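Local atomic coordinates of insecticidal crystal protein Cry7Cal (Bacillus thuringiensis, PDB entry 5ZI1), a protein that is an insecticidal toxin active against locusts, built from the three-domain core of a delta endotoxin, and probably acts by binding a receptor. Residues 159-162 with 163-167; 172-175 with 176-180. All coordinates share one frame; numbering follows the deposited sequence.

Interaction 1 of 2, residues 159-162 with 163-167; sequences ELFG and AEWGM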
# COMPACT_ATOMS: atom_id res chain seq x y z
N GLU A 159 8.12 -21.03 -15.48
CA GLU A 159 9.55 -20.83 -15.33
C GLU A 159 10.12 -21.68 -14.21
O GLU A 159 11.27 -22.13 -14.29
CB GLU A 159 9.90 -19.35 -15.11
CG GLU A 159 11.41 -19.17 -14.86
CD GLU A 159 12.13 -18.78 -16.16
OE1 GLU A 159 11.43 -18.47 -17.16
OE2 GLU A 159 13.39 -18.84 -16.24
N LEU A 160 9.32 -21.94 -13.17
CA LEU A 160 9.84 -22.74 -12.07
C LEU A 160 9.91 -24.22 -12.44
O LEU A 160 10.91 -24.89 -12.16
CB LEU A 160 8.97 -22.57 -10.82
CG LEU A 160 8.96 -21.22 -10.12
CD1 LEU A 160 7.80 -21.20 -9.14
CD2 LEU A 160 10.27 -20.96 -9.42
N PHE A 161 8.86 -24.75 -13.06
CA PHE A 161 8.73 -26.18 -13.21
C PHE A 161 8.66 -26.65 -14.66
O PHE A 161 8.72 -27.87 -14.89
CB PHE A 161 7.49 -26.68 -12.45
CG PHE A 161 7.32 -26.09 -11.06
CD1 PHE A 161 8.29 -26.27 -10.07
CD2 PHE A 161 6.16 -25.39 -10.72
CE1 PHE A 161 8.12 -25.74 -8.80
CE2 PHE A 161 5.98 -24.86 -9.43
CZ PHE A 161 6.96 -25.03 -8.48
N GLY A 162 8.56 -25.74 -15.64
CA GLY A 162 8.35 -26.12 -17.04
C GLY A 162 9.32 -27.14 -17.60
O GLY A 162 8.90 -28.20 -18.08
N ALA A 163 10.62 -26.84 -17.53
CA ALA A 163 11.63 -27.77 -18.04
C ALA A 163 11.50 -29.14 -17.40
O ALA A 163 11.68 -30.17 -18.07
CB ALA A 163 13.03 -27.20 -17.82
N GLU A 164 11.15 -29.20 -16.10
CA GLU A 164 10.99 -30.49 -15.46
C GLU A 164 9.70 -31.19 -15.86
O GLU A 164 9.58 -32.41 -15.68
CB GLU A 164 11.07 -30.37 -13.93
CG GLU A 164 11.97 -29.28 -13.43
CD GLU A 164 12.10 -29.31 -11.90
OE1 GLU A 164 12.57 -30.34 -11.36
OE2 GLU A 164 11.72 -28.33 -11.23
N TRP A 165 8.74 -30.46 -16.43
CA TRP A 165 7.56 -31.09 -17.01
C TRP A 165 7.78 -31.60 -18.42
O TRP A 165 6.88 -32.24 -18.98
CB TRP A 165 6.41 -30.11 -17.04
CG TRP A 165 5.92 -29.69 -15.72
CD1 TRP A 165 6.15 -30.31 -14.52
CD2 TRP A 165 5.12 -28.55 -15.44
NE1 TRP A 165 5.52 -29.62 -13.51
CE2 TRP A 165 4.88 -28.53 -14.06
CE3 TRP A 165 4.57 -27.54 -16.24
CZ2 TRP A 165 4.12 -27.54 -13.45
CZ3 TRP A 165 3.82 -26.56 -15.64
CH2 TRP A 165 3.60 -26.56 -14.26
N GLY A 166 8.94 -31.33 -19.01
CA GLY A 166 9.18 -31.63 -20.40
C GLY A 166 9.00 -30.46 -21.35
O GLY A 166 8.94 -30.67 -22.56
N MET A 167 8.90 -29.24 -20.83
CA MET A 167 8.80 -28.08 -21.69
C MET A 167 10.16 -27.76 -22.27
O MET A 167 11.18 -27.82 -21.58
CB MET A 167 8.27 -26.87 -20.90
CG MET A 167 6.76 -26.82 -20.79
SD MET A 167 6.14 -25.37 -19.93
CE MET A 167 6.82 -24.03 -20.86
O HOH W 1 11.61 -24.23 -16.15

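Interaction 2 of 2, residues 172-175 with 176-180; sequences IDLF and YNEQK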
# COMPACT_ATOMS: atom_id res chain seq x y z
N ILE A 172 9.09 -22.34 -22.54
CA ILE A 172 9.42 -21.61 -21.31
C ILE A 172 9.64 -20.14 -21.61
O ILE A 172 9.16 -19.26 -20.89
CB ILE A 172 10.66 -22.24 -20.65
CG1 ILE A 172 10.38 -23.68 -20.26
CG2 ILE A 172 11.14 -21.41 -19.46
CD1 ILE A 172 11.62 -24.41 -19.79
N ASP A 173 10.37 -19.84 -22.70
CA ASP A 173 10.66 -18.45 -23.05
C ASP A 173 9.42 -17.72 -23.52
O ASP A 173 9.30 -16.50 -23.32
CB ASP A 173 11.73 -18.37 -24.14
CG ASP A 173 13.13 -18.70 -23.62
OD1 ASP A 173 13.32 -18.88 -22.39
OD2 ASP A 173 14.06 -18.74 -24.44
N LEU A 174 8.49 -18.42 -24.19
CA LEU A 174 7.26 -17.77 -24.61
C LEU A 174 6.43 -17.34 -23.41
O LEU A 174 5.98 -16.19 -23.32
CB LEU A 174 6.45 -18.72 -25.49
CG LEU A 174 5.15 -18.15 -26.07
CD1 LEU A 174 5.44 -17.10 -27.15
CD2 LEU A 174 4.27 -19.26 -26.62
N PHE A 175 6.25 -18.25 -22.45
CA PHE A 175 5.47 -17.94 -21.24
C PHE A 175 6.09 -16.80 -20.46
O PHE A 175 5.38 -15.89 -20.00
CB PHE A 175 5.35 -19.20 -20.39
CG PHE A 175 4.35 -20.19 -20.92
CD1 PHE A 175 3.05 -19.80 -21.19
CD2 PHE A 175 4.71 -21.49 -21.17
CE1 PHE A 175 2.12 -20.70 -21.67
CE2 PHE A 175 3.79 -22.40 -21.66
CZ PHE A 175 2.50 -22.01 -21.92
N TYR A 176 7.42 -16.80 -20.32
CA TYR A 176 8.13 -15.67 -19.72
C TYR A 176 7.76 -14.36 -20.40
O TYR A 176 7.36 -13.40 -19.74
CB TYR A 176 9.65 -15.90 -19.79
CG TYR A 176 10.42 -14.80 -19.11
CD1 TYR A 176 10.48 -14.73 -17.71
CD2 TYR A 176 11.07 -13.81 -19.84
CE1 TYR A 176 11.17 -13.71 -17.07
CE2 TYR A 176 11.77 -12.78 -19.21
CZ TYR A 176 11.82 -12.74 -17.81
OH TYR A 176 12.50 -11.74 -17.14
N ASN A 177 7.86 -14.32 -21.74
CA ASN A 177 7.58 -13.07 -22.45
C ASN A 177 6.11 -12.70 -22.38
O ASN A 177 5.77 -11.51 -22.30
CB ASN A 177 8.03 -13.16 -23.90
CG ASN A 177 9.53 -13.31 -24.03
OD1 ASN A 177 10.30 -12.77 -23.23
ND2 ASN A 177 9.96 -14.02 -25.06
N GLU A 178 5.21 -13.68 -22.46
CA GLU A 178 3.81 -13.39 -22.23
C GLU A 178 3.60 -12.76 -20.85
O GLU A 178 2.91 -11.75 -20.72
CB GLU A 178 2.98 -14.65 -22.38
CG GLU A 178 2.87 -15.14 -23.80
CD GLU A 178 2.05 -16.40 -23.89
OE1 GLU A 178 1.94 -16.96 -25.01
OE2 GLU A 178 1.50 -16.81 -22.82
N GLN A 179 4.24 -13.33 -19.82
CA GLN A 179 4.08 -12.80 -18.46
C GLN A 179 4.54 -11.35 -18.39
O GLN A 179 3.85 -10.50 -17.83
CB GLN A 179 4.87 -13.66 -17.46
CG GLN A 179 4.58 -13.29 -15.99
CD GLN A 179 5.59 -13.88 -15.00
OE1 GLN A 179 6.80 -13.84 -15.23
NE2 GLN A 179 5.08 -14.41 -13.88
N LYS A 180 5.70 -11.06 -18.97
CA LYS A 180 6.22 -9.70 -19.01
C LYS A 180 5.22 -8.74 -19.62
O LYS A 180 5.00 -7.65 -19.09
CB LYS A 180 7.54 -9.67 -19.78
CG LYS A 180 8.19 -8.31 -19.77
CD LYS A 180 9.59 -8.34 -20.43
CE LYS A 180 10.62 -9.07 -19.57
NZ LYS A 180 11.28 -8.18 -18.55

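Interaction 1 of 2, residues 159-162 with 163-167
Trp165 lays its indole against the residue one turn earlier, Phe161, at the end of helix 141-165. Trp165 CB lies 3.3 Å from Gly162 O. With CG beside its own backbone N (chi1 -65°), the indole reaches back along the helix: CG comes 3.4 Å from Phe161 O, which sits over one face and also lies by CD1. Further out, CE2 and CZ2 meet Phe161 CB, each at 3.6 Å, NE1 nears the same carbon, and CE3 lies by Gly162 CA. That methylene covers the rim of the indole face, while the phenyl ring runs on toward Ala33 and Ile36 of helix 33-47. The indole also makes an edge-to-face pair with Trp100, from helix 73-101. Glu164 OE2 approaches the edge of the Phe161 ring, with the carboxylate turned 41° from the ring plane; Glu164 OE1 forms a salt bridge with Arg104.

The backbone bonds are less regular. Trp165 N gives weak, bent bonds to Phe161 O and Gly162 O, and a water bridges Glu159 O and Ala163 N where the helix kinks. Met167 N reaches Gly162 O at 2.9 Å and 158°, from above the carbonyl plane, and Gly166 N bonds to Ala163 O at 3.1 Å. These two bonds back into the last turn, with the positive phi of Gly166, make the Schellman motif that closes helix 141-165 in the helical N-terminal domain.

Interaction 2 of 2, residues 172-175 with 176-180
Four backbone bonds of the i to i+4 kind join residues 172-175 to 176-180 in a regular alpha helix: Tyr176 N to Ile172 O, Asn177 N to Asp173 O, Glu178 N to Leu174 O and Gln179 N to Phe175 O. Glu178 N to Leu174 O is short at 2.8 Å and nearly straight (171°).

Glu178 carries most of the side-chain contact. Its CG lies 3.3 Å from Leu174 O, and the chain then runs out extended to a carboxylate whose two oxygens part company. OE1 meets Leu174 CG and CD2, each at 3.6 Å, whereas OE2 comes 3.7 Å from Phe175 CD1. Phe175 and Glu178 lie side by side and point the same way, ring and carboxylate turned 84° apart. The ring continues into the helix bundle, edge-to-face with Phe117 and against Leu155. Asn177 leans back over the turn before it (chi1 -65°), bringing CG 3.3 Å from Asp173 O. Asp173 OD1 is held by Gln169 and Arg239, and Arg239 also makes a cation-pi contact with Tyr176.

Between these side chains the contacts are van der Waals ones, so the backbone bonds supply the local polar cohesion. The Glu178 carboxylate lies along the carbons of Leu174 and Phe175, and OE2 has a long, weak ion pair with Lys125, which probably favours the charged form, while Glu121 beside it would work against that.

Overall arrangement
Interactions 1 and 2 sit on consecutive helices of the N-terminal helical domain, their centres 13 Å apart, at the connection between helix 141-165 and helix 169-202. Interaction 1 finishes a helix with some weak, bent bonds, a shared carbonyl and aromatic packing; interaction 2 lies a little way into the next helix, where the backbone bonds are regular and several side chains have partners outside the segments. Both are partly buried, each mixing core aromatics with exposed polar residues. They meet directly: Met167 CE packs 3.3 Å from Phe175 CD2, and Ile172 CD1 lies 3.5 Å from Ala163 N. Arg239 ties them again, forming salt bridges with Glu159 and Asp173.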